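Local structure of NADH oxidase (Thermus thermophilus, 6RVB) at residues G2-V7 / E29-E34; A15-K20 / R307-V312; A279-E284 / D300-H305. The protein is an FAD-dependent coenzyme A disulfide reductase that takes its reducing power from NADH. All blocks are in the same frame, centred on the assembly; numbering follows the deposited sequence.

Overall arrangement
From the N terminus, the chain first closes a short loop: strand 4-8, helix 13-24 and strand 29-34 form a beta-alpha-beta unit, and interaction 1 joins its two neighbouring parallel strands. Interaction 2 crosses it along the sequence, since residues 15-20 lie between the strands of interaction 1 while their partner, residues 307-312, comes almost 290 residues later. Within that long loop lies interaction 3, where the turn after strand 276-278 meets helix 299-313, the helix that interaction 2 also uses. Interactions 1 and 3 do not touch, but both reach FAD. Met5 packs against Ala17 and Ser16 against Asn303, making the three contacts continuous around the FAD and coenzyme A sites.

Interaction 1: residues G2-V7 / E29-E34; sequences GKRMVV and EVVVYE. With FAD (flavin-adenine dinucleotide), chain E.
Arg4 and Glu29 start a parallel strand pair and join it through their side chains as well. CG of Arg4 lies anti to the backbone N (chi1 160°), and the bend at chi3 turns NE toward Glu29, whose chain extends beyond CG to meet it. Arg4 NE donates to Glu29 OE2 at 3.0 Å in a salt bridge. The bond is bent, 146° at the hydrogen, and the guanidinium and carboxylate planes stand 80° apart. Val31 CG1 lies over one guanidinium face, 3.7 Å from Arg4 NH1, and the same methyl meets Val6 CG2 at 3.6 Å. Asp104 is a second anionic partner, taking Arg4 NH1 and the hydroxyl of Tyr33. An alanine in place of Arg4 would probably leave Glu29 and Asp104 without their cationic mate and open a gap beside Val31 CG1.

On the other face Met5 and Val30 lie side by side, SD to CG2 4.1 Å, and both reach helix 13-24. Five backbone hydrogen bonds hold the register; Glu29 N to Lys3 O is 2.7 Å. This is the strand pairing of a Rossmann-type beta-alpha-beta unit. At its far end Glu34 OE2 accepts from FAD O3B and O2B, though the position of OE2 is less certain. The chemistry implies a division of labour: an ion pair at one end, aliphatic packing between, and a carboxylate reading the ribose hydroxyls at the other.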
loop_
_atom_site.group_PDB
_atom_site.type_symbol
_atom_site.label_atom_id
_atom_site.label_comp_id
_atom_site.label_asym_id
_atom_site.label_seq_id
_atom_site.Cartn_x
_atom_site.Cartn_y
_atom_site.Cartn_z
ATOM N N GLY A 2 -22.196 17.233 33.231
ATOM C CA GLY A 2 -23.310 16.807 32.326
ATOM C C GLY A 2 -24.010 17.904 31.470
ATOM O O GLY A 2 -25.234 17.973 31.348
ATOM N N LYS A 3 -23.208 18.765 30.850
ATOM C CA LYS A 3 -23.658 19.942 30.148
ATOM C C LYS A 3 -24.083 19.599 28.680
ATOM O O LYS A 3 -24.250 18.428 28.286
ATOM C CB LYS A 3 -22.512 20.951 30.256
ATOM C CG LYS A 3 -21.149 20.256 30.550
ATOM C CD LYS A 3 -20.008 21.226 30.780
ATOM C CE LYS A 3 -20.266 22.172 31.976
ATOM N NZ LYS A 3 -21.317 23.200 31.802
ATOM N N ARG A 4 -24.292 20.636 27.877
ATOM C CA ARG A 4 -24.994 20.525 26.598
ATOM C C ARG A 4 -24.084 20.905 25.424
ATOM O O ARG A 4 -23.496 21.988 25.366
ATOM C CB ARG A 4 -26.258 21.373 26.652
ATOM C CG ARG A 4 -26.851 21.747 25.377
ATOM C CD ARG A 4 -28.298 22.217 25.434
ATOM N NE ARG A 4 -29.155 21.072 25.149
ATOM C CZ ARG A 4 -30.064 20.969 24.169
ATOM N NH1 ARG A 4 -30.303 21.934 23.304
ATOM N NH2 ARG A 4 -30.778 19.852 24.069
ATOM N N MET A 5 -23.947 19.961 24.509
ATOM C CA MET A 5 -23.119 20.058 23.327
ATOM C C MET A 5 -24.043 20.177 22.158
ATOM O O MET A 5 -24.889 19.323 21.872
ATOM C CB MET A 5 -22.351 18.762 23.154
ATOM C CG MET A 5 -21.450 18.684 21.993
ATOM S SD MET A 5 -20.614 17.102 21.913
ATOM C CE MET A 5 -19.669 17.323 20.399
ATOM N N VAL A 6 -23.882 21.262 21.458
ATOM C CA VAL A 6 -24.670 21.474 20.256
ATOM C C VAL A 6 -23.747 21.492 19.057
ATOM O O VAL A 6 -22.775 22.243 18.988
ATOM C CB VAL A 6 -25.390 22.844 20.327
ATOM C CG1 VAL A 6 -25.927 23.313 18.973
ATOM C CG2 VAL A 6 -26.462 22.804 21.403
ATOM N N VAL A 7 -24.045 20.638 18.116
ATOM C CA VAL A 7 -23.306 20.534 16.877
ATOM C C VAL A 7 -24.049 21.171 15.681
ATOM O O VAL A 7 -25.153 20.742 15.328
ATOM C CB VAL A 7 -23.155 19.080 16.628
ATOM C CG1 VAL A 7 -22.430 18.870 15.348
ATOM C CG2 VAL A 7 -22.456 18.536 17.846
ATOM N N GLU A 29 -25.396 16.209 27.195
ATOM C CA GLU A 29 -26.560 16.222 26.335
ATOM C C GLU A 29 -26.114 16.579 24.948
ATOM O O GLU A 29 -25.570 17.637 24.763
ATOM C CB GLU A 29 -27.539 17.298 26.744
ATOM C CG GLU A 29 -27.963 17.421 28.201
ATOM C CD GLU A 29 -29.120 18.470 28.444
ATOM O OE1 GLU A 29 -29.915 18.236 29.380
ATOM O OE2 GLU A 29 -29.258 19.515 27.753
ATOM N N VAL A 30 -26.358 15.751 23.953
ATOM C CA VAL A 30 -25.740 15.987 22.643
ATOM C C VAL A 30 -26.790 16.172 21.577
ATOM O O VAL A 30 -27.562 15.293 21.272
ATOM C CB VAL A 30 -24.792 14.788 22.199
ATOM C CG1 VAL A 30 -24.197 15.024 20.864
ATOM C CG2 VAL A 30 -23.672 14.597 23.164
ATOM N N VAL A 31 -26.793 17.313 20.959
ATOM C CA VAL A 31 -27.768 17.524 19.918
ATOM C C VAL A 31 -27.168 18.098 18.602
ATOM O O VAL A 31 -26.393 19.047 18.624
ATOM C CB VAL A 31 -28.911 18.466 20.410
ATOM C CG1 VAL A 31 -28.376 19.773 20.954
ATOM C CG2 VAL A 31 -29.755 18.829 19.254
ATOM N N VAL A 32 -27.573 17.548 17.469
ATOM C CA VAL A 32 -27.063 17.954 16.171
ATOM C C VAL A 32 -28.110 18.677 15.342
ATOM O O VAL A 32 -29.093 18.076 15.033
ATOM C CB VAL A 32 -26.758 16.661 15.392
ATOM C CG1 VAL A 32 -26.302 16.976 13.998
ATOM C CG2 VAL A 32 -25.707 15.920 16.084
ATOM N N TYR A 33 -27.935 19.926 14.956
ATOM C CA TYR A 33 -28.880 20.590 14.014
ATOM C C TYR A 33 -28.294 20.600 12.578
ATOM O O TYR A 33 -27.380 21.354 12.275
ATOM C CB TYR A 33 -29.187 22.050 14.424
ATOM C CG TYR A 33 -29.879 22.190 15.698
ATOM C CD1 TYR A 33 -31.098 21.608 15.864
ATOM C CD2 TYR A 33 -29.335 22.872 16.756
ATOM C CE1 TYR A 33 -31.791 21.684 17.090
ATOM C CE2 TYR A 33 -30.013 22.957 18.014
ATOM C CZ TYR A 33 -31.237 22.354 18.151
ATOM O OH TYR A 33 -31.933 22.380 19.301
ATOM N N GLU A 34 -28.854 19.790 11.694
ATOM C CA GLU A 34 -28.417 19.645 10.308
ATOM C C GLU A 34 -29.409 20.311 9.356
ATOM O O GLU A 34 -30.567 19.955 9.335
ATOM C CB GLU A 34 -28.182 18.143 10.012
ATOM C CG GLU A 34 -27.879 17.642 8.584
ATOM C CD GLU A 34 -26.965 18.510 7.701
ATOM O OE1 GLU A 34 -25.857 18.891 8.112
ATOM O OE2 GLU A 34 -27.348 18.807 6.553
HETATM P PA FAD E . -20.085 18.694 4.770
HETATM O O1A FAD E . -19.889 19.821 3.626
HETATM O O2A FAD E . -19.969 17.186 4.462
HETATM O O5B FAD E . -21.542 18.903 5.550
HETATM C C5B FAD E . -21.989 20.197 6.081
HETATM C C4B FAD E . -23.494 20.206 6.351
HETATM O O4B FAD E . -23.705 21.171 7.368
HETATM C C3B FAD E . -24.296 20.522 5.100
HETATM O O3B FAD E . -25.208 19.433 4.710
HETATM C C2B FAD E . -25.056 21.689 5.564
HETATM O O2B FAD E . -26.364 21.330 5.114
HETATM C C1B FAD E . -24.903 21.760 7.115
HETATM N N9A FAD E . -24.905 23.204 7.530
HETATM C C8A FAD E . -24.211 24.232 6.936
HETATM N N7A FAD E . -24.549 25.451 7.437
HETATM C C5A FAD E . -25.474 25.218 8.400
HETATM C C6A FAD E . -26.229 26.103 9.332
HETATM N N6A FAD E . -25.959 27.441 9.287
HETATM N N1A FAD E . -27.120 25.503 10.169
HETATM C C2A FAD E . -27.289 24.124 10.157
HETATM N N3A FAD E . -26.652 23.213 9.349
HETATM C C4A FAD E . -25.729 23.734 8.466
HETATM N N1 FAD E . -13.233 13.026 0.579
HETATM C C2 FAD E . -12.267 12.052 0.622
HETATM O O2 FAD E . -11.474 11.979 1.609
HETATM N N3 FAD E . -12.185 11.156 -0.380
HETATM C C4 FAD E . -13.044 11.120 -1.459
HETATM O O4 FAD E . -12.979 10.256 -2.415
HETATM C C4X FAD E . -14.145 12.132 -1.531
HETATM N N5 FAD E . -15.025 12.102 -2.596
HETATM C C5X FAD E . -15.997 13.071 -2.625
HETATM C C6 FAD E . -16.917 13.100 -3.702
HETATM C C7 FAD E . -17.937 14.072 -3.752
HETATM C C7M FAD E . -18.885 14.047 -4.919
HETATM C C8 FAD E . -18.072 15.099 -2.650
HETATM C C8M FAD E . -19.135 16.166 -2.647
HETATM C C9 FAD E . -17.144 15.096 -1.587
HETATM C C9A FAD E . -16.100 14.131 -1.499
HETATM N N10 FAD E . -15.188 14.134 -0.374
HETATM C C10 FAD E . -14.185 13.129 -0.397
HETATM C "C1'" FAD E . -15.217 15.155 0.695
HETATM C "C2'" FAD E . -16.279 14.985 1.736
HETATM O "O2'" FAD E . -17.565 15.230 1.186
HETATM C "C3'" FAD E . -16.115 16.019 2.816
HETATM O "O3'" FAD E . -14.734 16.207 3.103
HETATM C "C4'" FAD E . -16.881 15.443 4.021
HETATM O "O4'" FAD E . -18.295 15.105 3.794
HETATM C "C5'" FAD E . -16.641 16.266 5.302
HETATM O "O5'" FAD E . -17.540 17.359 5.451
HETATM P P FAD E . -17.960 18.070 6.839
HETATM O O1P FAD E . -18.637 17.077 7.769
HETATM O O2P FAD E . -17.092 19.217 7.406
HETATM O O3P FAD E . -19.150 18.923 6.140
#

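Interaction 2: residues A15-K20 / R307-V312; sequences ASAAAK and RTAGSV. With COA (coenzyme A), chain G.
Lys20 and Arg307 come from different helices, yet both bind the same phosphate oxygen of coenzyme A. Lys20 NZ lies 2.9 Å from COA O8A, and Arg307 NH1 donates to COA O8A over 2.6 Å. Arg307 NH2 makes a weak bond to COA O7A, with the phosphorus P3B at the guanidinium edge. Lys20 NZ sits over one guanidinium face, towards its rim, 3.5 Å from Arg307 NH1. Such a pairing of like charges would be costly alone; the phosphate, and Glu24 in a salt bridge to Lys20 NZ, probably offset it.

Behind these tips the lysine chain reaches across to the second helix. With CG anti to the backbone N (chi1 173°), Lys20 CG comes 3.5 Å from Arg307 O, and further out CE lies beside Ser311 OG. The helices can come this near because Gly310 has no side chain: Ala17 O is 3.6 Å from Gly310 CA, where a CB would clash. Ser16 CB rests near Arg307 N, and its hydroxyl bonds to Ala12 O.

The segment axes approach to 7.0 Å and cross at -31°. Helix 13-24 lies between two layers, with Ala18 on Val30 and Val32 of strand 29-34, and Ser16 and Lys20 turned toward helix 299-313, while Trp432 of the second subunit packs on Arg307.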
loop_
_atom_site.group_PDB
_atom_site.type_symbol
_atom_site.label_atom_id
_atom_site.label_comp_id
_atom_site.label_asym_id
_atom_site.label_seq_id
_atom_site.Cartn_x
_atom_site.Cartn_y
_atom_site.Cartn_z
ATOM N N ALA A 15 -21.029 14.744 12.653
ATOM C CA ALA A 15 -21.527 13.489 13.142
ATOM C C ALA A 15 -20.447 12.768 14.000
ATOM O O ALA A 15 -20.761 12.286 15.096
ATOM C CB ALA A 15 -22.070 12.603 11.992
ATOM N N SER A 16 -19.202 12.672 13.510
ATOM C CA SER A 16 -18.061 12.234 14.310
ATOM C C SER A 16 -18.034 12.845 15.694
ATOM O O SER A 16 -17.950 12.126 16.663
ATOM C CB SER A 16 -16.809 12.790 13.722
ATOM O OG SER A 16 -16.517 12.125 12.557
ATOM N N ALA A 17 -18.011 14.172 15.781
ATOM C CA ALA A 17 -17.933 14.850 17.065
ATOM C C ALA A 17 -19.105 14.432 18.004
ATOM O O ALA A 17 -18.889 14.093 19.184
ATOM C CB ALA A 17 -17.917 16.395 16.887
ATOM N N ALA A 18 -20.344 14.489 17.478
ATOM C CA ALA A 18 -21.516 13.990 18.188
ATOM C C ALA A 18 -21.304 12.553 18.653
ATOM O O ALA A 18 -21.528 12.243 19.777
ATOM C CB ALA A 18 -22.723 14.089 17.370
ATOM N N ALA A 19 -20.829 11.659 17.840
ATOM C CA ALA A 19 -20.941 10.302 18.299
ATOM C C ALA A 19 -19.891 9.987 19.313
ATOM O O ALA A 19 -20.135 9.210 20.206
ATOM C CB ALA A 19 -20.839 9.339 17.145
ATOM N N LYS A 20 -18.716 10.571 19.153
ATOM C CA LYS A 20 -17.575 10.240 19.962
ATOM C C LYS A 20 -17.789 10.925 21.295
ATOM O O LYS A 20 -17.581 10.327 22.318
ATOM C CB LYS A 20 -16.305 10.741 19.288
ATOM C CG LYS A 20 -15.025 10.622 20.059
ATOM C CD LYS A 20 -14.795 9.152 20.384
ATOM C CE LYS A 20 -13.450 8.969 21.009
ATOM N NZ LYS A 20 -13.192 7.544 21.317
ATOM N N ARG A 307 -13.727 13.523 15.600
ATOM C CA ARG A 307 -13.388 12.663 16.719
ATOM C C ARG A 307 -12.614 13.395 17.815
ATOM O O ARG A 307 -12.852 13.168 18.985
ATOM C CB ARG A 307 -12.581 11.505 16.236
ATOM C CG ARG A 307 -12.378 10.498 17.276
ATOM C CD ARG A 307 -11.867 9.244 16.666
ATOM N NE ARG A 307 -10.958 8.495 17.563
ATOM C CZ ARG A 307 -11.320 7.353 18.148
ATOM N NH1 ARG A 307 -12.543 6.896 17.903
ATOM N NH2 ARG A 307 -10.489 6.672 18.930
ATOM N N THR A 308 -11.678 14.262 17.426
ATOM C CA THR A 308 -10.917 15.045 18.395
ATOM C C THR A 308 -11.750 16.014 19.215
ATOM O O THR A 308 -11.643 16.038 20.432
ATOM C CB THR A 308 -9.728 15.740 17.723
ATOM O OG1 THR A 308 -8.884 14.720 17.192
ATOM C CG2 THR A 308 -8.952 16.653 18.711
ATOM N N ALA A 309 -12.577 16.817 18.546
ATOM C CA ALA A 309 -13.438 17.771 19.264
ATOM C C ALA A 309 -14.298 17.019 20.253
ATOM O O ALA A 309 -14.336 17.338 21.426
ATOM C CB ALA A 309 -14.273 18.508 18.361
ATOM N N GLY A 310 -14.976 15.996 19.777
ATOM C CA GLY A 310 -15.756 15.172 20.666
ATOM C C GLY A 310 -15.039 14.624 21.883
ATOM O O GLY A 310 -15.502 14.860 22.981
ATOM N N SER A 311 -13.957 13.855 21.692
ATOM C CA SER A 311 -13.105 13.472 22.775
ATOM C C SER A 311 -12.788 14.668 23.685
ATOM O O SER A 311 -12.925 14.559 24.882
ATOM C CB SER A 311 -11.822 12.943 22.235
ATOM O OG SER A 311 -11.953 11.577 22.038
ATOM N N VAL A 312 -12.342 15.809 23.142
ATOM C CA VAL A 312 -11.848 16.819 24.025
ATOM C C VAL A 312 -12.952 17.274 24.895
ATOM O O VAL A 312 -12.759 17.390 26.033
ATOM C CB VAL A 312 -11.243 17.981 23.296
ATOM C CG1 VAL A 312 -11.206 19.239 24.167
ATOM C CG2 VAL A 312 -9.901 17.629 22.847
HETATM N N1A COA G . -12.916 -3.621 14.077
HETATM C C2A COA G . -12.736 -3.214 15.361
HETATM N N3A COA G . -13.106 -1.960 15.806
HETATM C C4A COA G . -13.662 -0.998 15.011
HETATM C C5A COA G . -13.876 -1.355 13.586
HETATM C C6A COA G . -13.470 -2.747 13.116
HETATM N N6A COA G . -13.656 -3.095 11.768
HETATM N N7A COA G . -14.429 -0.281 12.981
HETATM C C8A COA G . -14.523 0.668 13.944
HETATM N N9A COA G . -14.078 0.260 15.156
HETATM C C1B COA G . -14.098 1.109 16.403
HETATM C C2B COA G . -13.241 2.369 16.256
HETATM O O2B COA G . -11.895 1.966 16.576
HETATM C C3B COA G . -13.816 3.382 17.257
HETATM O O3B COA G . -13.156 3.223 18.526
HETATM P P3B COA G . -13.424 4.040 19.888
HETATM O O7A COA G . -12.040 4.027 20.525
HETATM O O8A COA G . -14.005 5.382 19.506
HETATM O O9A COA G . -14.439 3.180 20.608
HETATM C C4B COA G . -15.249 2.944 17.399
HETATM O O4B COA G . -15.377 1.616 16.828
HETATM C C5B COA G . -16.203 3.938 16.727
HETATM O O5B COA G . -16.322 3.619 15.325
HETATM P P1A COA G . -17.693 3.833 14.492
HETATM O O1A COA G . -17.387 3.299 13.126
HETATM O O2A COA G . -18.861 3.309 15.339
HETATM O O3A COA G . -17.671 5.456 14.356
HETATM P P2A COA G . -18.461 6.608 15.159
HETATM O O4A COA G . -17.495 7.667 15.703
HETATM O O5A COA G . -19.558 6.058 16.081
HETATM O O6A COA G . -19.163 7.149 13.788
HETATM C CBP COA G . -20.079 8.575 12.172
HETATM C CCP COA G . -19.337 8.544 13.480
HETATM C CDP COA G . -20.293 7.125 11.753
HETATM C CEP COA G . -21.446 9.184 12.415
HETATM C CAP COA G . -19.154 9.408 11.227
HETATM O OAP COA G . -17.888 8.741 11.046
HETATM C C9P COA G . -19.742 9.671 9.860
HETATM O O9P COA G . -20.676 10.456 9.759
HETATM N N8P COA G . -19.281 9.029 8.775
HETATM C C7P COA G . -20.117 9.083 7.587
HETATM C C6P COA G . -19.763 10.330 6.793
HETATM C C5P COA G . -18.306 10.059 6.451
HETATM O O5P COA G . -17.388 10.309 7.222
HETATM N N4P COA G . -17.982 9.544 5.285
HETATM C C3P COA G . -16.714 10.076 4.785
HETATM C C2P COA G . -16.760 11.588 4.483
HETATM S S1P COA G . -16.965 11.879 2.665
#

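Interaction 3: residues A279-E284 / D300-H305; sequences AGDVAE and DVANKH. With FAD (flavin-adenine dinucleotide), chain E.
His305 points its imidazole at the turn of residues 280-283, in the FAD-binding domain of a pyridine nucleotide-disulphide oxidoreductase. The turn is a type I beta turn from Gly280 to Ala283, leading from strand 276-278 to strand 285-287. CG of His305 stands anti to its carbonyl carbon (chi1 -76°), and the ring presents an edge to the turn. Gly280 N donates to His305 ND1 at 3.0 Å, 161° at the hydrogen and close to the ring plane. ND1 is thus the acceptor, which leaves NE2 as the likely carrier of the proton in its bond to Ser285 OG. Held at both nitrogens, the ring has little freedom to flip. Ala283 O also lies near its edge, beside CE1, and Val301 O of the preceding helical turn lies over one face, while Phe320 meets the ring edge-to-face.

Alongside this polar link the small side chains fit closely. Ala279 CB packs on His305 CB at 3.7 Å, and Ala302 CB touches both Gly280 CA and FAD C5', each at 3.5 Å. The backbone angles of Gly280, with a positive phi of 97°, by themselves call for glycine, and FAD O2P lies where a CB would be.

Asp281 starts away from the helix, but its carboxylate comes back nearer to it, and its OD2 is also paired with Arg134. The backbone amide of Asp281 points at FAD O2P in a bond modelled very short, so that its exact length is doubtful, and FAD O3' donates to Asp281 OD1 across 2.9 Å.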
loop_
_atom_site.group_PDB
_atom_site.type_symbol
_atom_site.label_atom_id
_atom_site.label_comp_id
_atom_site.label_asym_id
_atom_site.label_seq_id
_atom_site.Cartn_x
_atom_site.Cartn_y
_atom_site.Cartn_z
ATOM N N ALA A 279 -14.875 21.658 13.275
ATOM C CA ALA A 279 -14.490 20.372 12.645
ATOM C C ALA A 279 -14.917 20.171 11.170
ATOM O O ALA A 279 -16.036 20.545 10.780
ATOM C CB ALA A 279 -15.017 19.237 13.501
ATOM N N GLY A 280 -14.056 19.590 10.336
ATOM C CA GLY A 280 -14.464 19.235 8.982
ATOM C C GLY A 280 -14.115 20.223 7.878
ATOM O O GLY A 280 -13.050 20.876 7.907
ATOM N N ASP A 281 -14.968 20.377 6.883
ATOM C CA ASP A 281 -14.495 21.121 5.736
ATOM C C ASP A 281 -14.481 22.617 5.958
ATOM O O ASP A 281 -14.052 23.333 5.108
ATOM C CB ASP A 281 -15.271 20.818 4.466
ATOM C CG ASP A 281 -15.028 19.432 3.925
ATOM O OD1 ASP A 281 -14.096 18.737 4.436
ATOM O OD2 ASP A 281 -15.783 19.060 2.982
ATOM N N VAL A 282 -14.963 23.098 7.085
ATOM C CA VAL A 282 -14.991 24.499 7.381
ATOM C C VAL A 282 -13.727 24.855 8.156
ATOM O O VAL A 282 -13.510 26.009 8.474
ATOM C CB VAL A 282 -16.180 24.751 8.300
ATOM C CG1 VAL A 282 -16.014 24.025 9.559
ATOM C CG2 VAL A 282 -16.316 26.140 8.650
ATOM N N ALA A 283 -12.869 23.884 8.464
ATOM C CA ALA A 283 -11.732 24.148 9.368
ATOM C C ALA A 283 -10.334 23.943 8.802
ATOM O O ALA A 283 -10.099 23.008 8.066
ATOM C CB ALA A 283 -11.885 23.351 10.533
ATOM N N GLU A 284 -9.412 24.817 9.142
ATOM C CA GLU A 284 -8.031 24.709 8.695
ATOM C C GLU A 284 -7.371 23.564 9.448
ATOM O O GLU A 284 -7.802 23.174 10.508
ATOM C CB GLU A 284 -7.217 25.937 9.055
ATOM C CG GLU A 284 -7.634 27.227 8.474
ATOM C CD GLU A 284 -6.705 28.383 8.870
ATOM O OE1 GLU A 284 -6.495 29.262 7.983
ATOM O OE2 GLU A 284 -6.199 28.411 10.061
ATOM N N ASP A 300 -11.592 11.901 5.472
ATOM C CA ASP A 300 -10.842 11.306 6.568
ATOM C C ASP A 300 -10.332 12.413 7.537
ATOM O O ASP A 300 -10.354 12.247 8.713
ATOM C CB ASP A 300 -9.737 10.433 6.036
ATOM C CG ASP A 300 -8.633 11.227 5.377
ATOM O OD1 ASP A 300 -8.961 11.965 4.388
ATOM O OD2 ASP A 300 -7.450 11.083 5.864
ATOM N N VAL A 301 -9.920 13.575 7.029
ATOM C CA VAL A 301 -9.529 14.657 7.926
ATOM C C VAL A 301 -10.752 15.213 8.589
ATOM O O VAL A 301 -10.650 15.627 9.708
ATOM C CB VAL A 301 -8.528 15.767 7.350
ATOM C CG1 VAL A 301 -8.437 15.758 5.941
ATOM C CG2 VAL A 301 -8.921 17.105 7.763
ATOM N N ALA A 302 -11.931 15.141 7.978
ATOM C CA ALA A 302 -13.107 15.615 8.705
ATOM C C ALA A 302 -13.457 14.682 9.831
ATOM O O ALA A 302 -13.729 15.155 10.887
ATOM C CB ALA A 302 -14.274 15.895 7.825
ATOM N N ASN A 303 -13.404 13.374 9.659
ATOM C CA ASN A 303 -13.598 12.509 10.835
ATOM C C ASN A 303 -12.534 12.685 11.972
ATOM O O ASN A 303 -12.825 12.582 13.175
ATOM C CB ASN A 303 -13.627 11.057 10.450
ATOM C CG ASN A 303 -14.879 10.645 9.863
ATOM O OD1 ASN A 303 -15.659 10.018 10.525
ATOM N ND2 ASN A 303 -15.055 10.896 8.594
ATOM N N LYS A 304 -11.299 12.946 11.597
ATOM C CA LYS A 304 -10.289 13.183 12.596
ATOM C C LYS A 304 -10.556 14.476 13.372
ATOM O O LYS A 304 -10.356 14.512 14.593
ATOM C CB LYS A 304 -8.888 13.178 11.975
ATOM C CG LYS A 304 -8.491 11.832 11.474
ATOM C CD LYS A 304 -7.248 11.916 10.631
ATOM C CE LYS A 304 -6.708 10.552 10.191
ATOM N NZ LYS A 304 -5.795 10.754 9.077
ATOM N N HIS A 305 -11.002 15.533 12.689
ATOM C CA HIS A 305 -11.291 16.733 13.395
ATOM C C HIS A 305 -12.383 16.387 14.373
ATOM O O HIS A 305 -12.239 16.653 15.585
ATOM C CB HIS A 305 -11.817 17.770 12.496
ATOM C CG HIS A 305 -10.811 18.406 11.659
ATOM N ND1 HIS A 305 -11.127 19.368 10.733
ATOM C CD2 HIS A 305 -9.480 18.242 11.579
ATOM C CE1 HIS A 305 -10.035 19.761 10.124
ATOM N NE2 HIS A 305 -9.012 19.087 10.615
HETATM P PA FAD E . -20.085 18.694 4.770
HETATM O O1A FAD E . -19.889 19.821 3.626
HETATM O O2A FAD E . -19.969 17.186 4.462
HETATM O O5B FAD E . -21.542 18.903 5.550
HETATM C C5B FAD E . -21.989 20.197 6.081
HETATM C C4B FAD E . -23.494 20.206 6.351
HETATM O O4B FAD E . -23.705 21.171 7.368
HETATM C C3B FAD E . -24.296 20.522 5.100
HETATM O O3B FAD E . -25.208 19.433 4.710
HETATM C C2B FAD E . -25.056 21.689 5.564
HETATM O O2B FAD E . -26.364 21.330 5.114
HETATM C C1B FAD E . -24.903 21.760 7.115
HETATM N N9A FAD E . -24.905 23.204 7.530
HETATM C C8A FAD E . -24.211 24.232 6.936
HETATM N N7A FAD E . -24.549 25.451 7.437
HETATM C C5A FAD E . -25.474 25.218 8.400
HETATM C C6A FAD E . -26.229 26.103 9.332
HETATM N N6A FAD E . -25.959 27.441 9.287
HETATM N N1A FAD E . -27.120 25.503 10.169
HETATM C C2A FAD E . -27.289 24.124 10.157
HETATM N N3A FAD E . -26.652 23.213 9.349
HETATM C C4A FAD E . -25.729 23.734 8.466
HETATM N N1 FAD E . -13.233 13.026 0.579
HETATM C C2 FAD E . -12.267 12.052 0.622
HETATM O O2 FAD E . -11.474 11.979 1.609
HETATM N N3 FAD E . -12.185 11.156 -0.380
HETATM C C4 FAD E . -13.044 11.120 -1.459
HETATM O O4 FAD E . -12.979 10.256 -2.415
HETATM C C4X FAD E . -14.145 12.132 -1.531
HETATM N N5 FAD E . -15.025 12.102 -2.596
HETATM C C5X FAD E . -15.997 13.071 -2.625
HETATM C C6 FAD E . -16.917 13.100 -3.702
HETATM C C7 FAD E . -17.937 14.072 -3.752
HETATM C C7M FAD E . -18.885 14.047 -4.919
HETATM C C8 FAD E . -18.072 15.099 -2.650
HETATM C C8M FAD E . -19.135 16.166 -2.647
HETATM C C9 FAD E . -17.144 15.096 -1.587
HETATM C C9A FAD E . -16.100 14.131 -1.499
HETATM N N10 FAD E . -15.188 14.134 -0.374
HETATM C C10 FAD E . -14.185 13.129 -0.397
HETATM C "C1'" FAD E . -15.217 15.155 0.695
HETATM C "C2'" FAD E . -16.279 14.985 1.736
HETATM O "O2'" FAD E . -17.565 15.230 1.186
HETATM C "C3'" FAD E . -16.115 16.019 2.816
HETATM O "O3'" FAD E . -14.734 16.207 3.103
HETATM C "C4'" FAD E . -16.881 15.443 4.021
HETATM O "O4'" FAD E . -18.295 15.105 3.794
HETATM C "C5'" FAD E . -16.641 16.266 5.302
HETATM O "O5'" FAD E . -17.540 17.359 5.451
HETATM P P FAD E . -17.960 18.070 6.839
HETATM O O1P FAD E . -18.637 17.077 7.769
HETATM O O2P FAD E . -17.092 19.217 7.406
HETATM O O3P FAD E . -19.150 18.923 6.140
#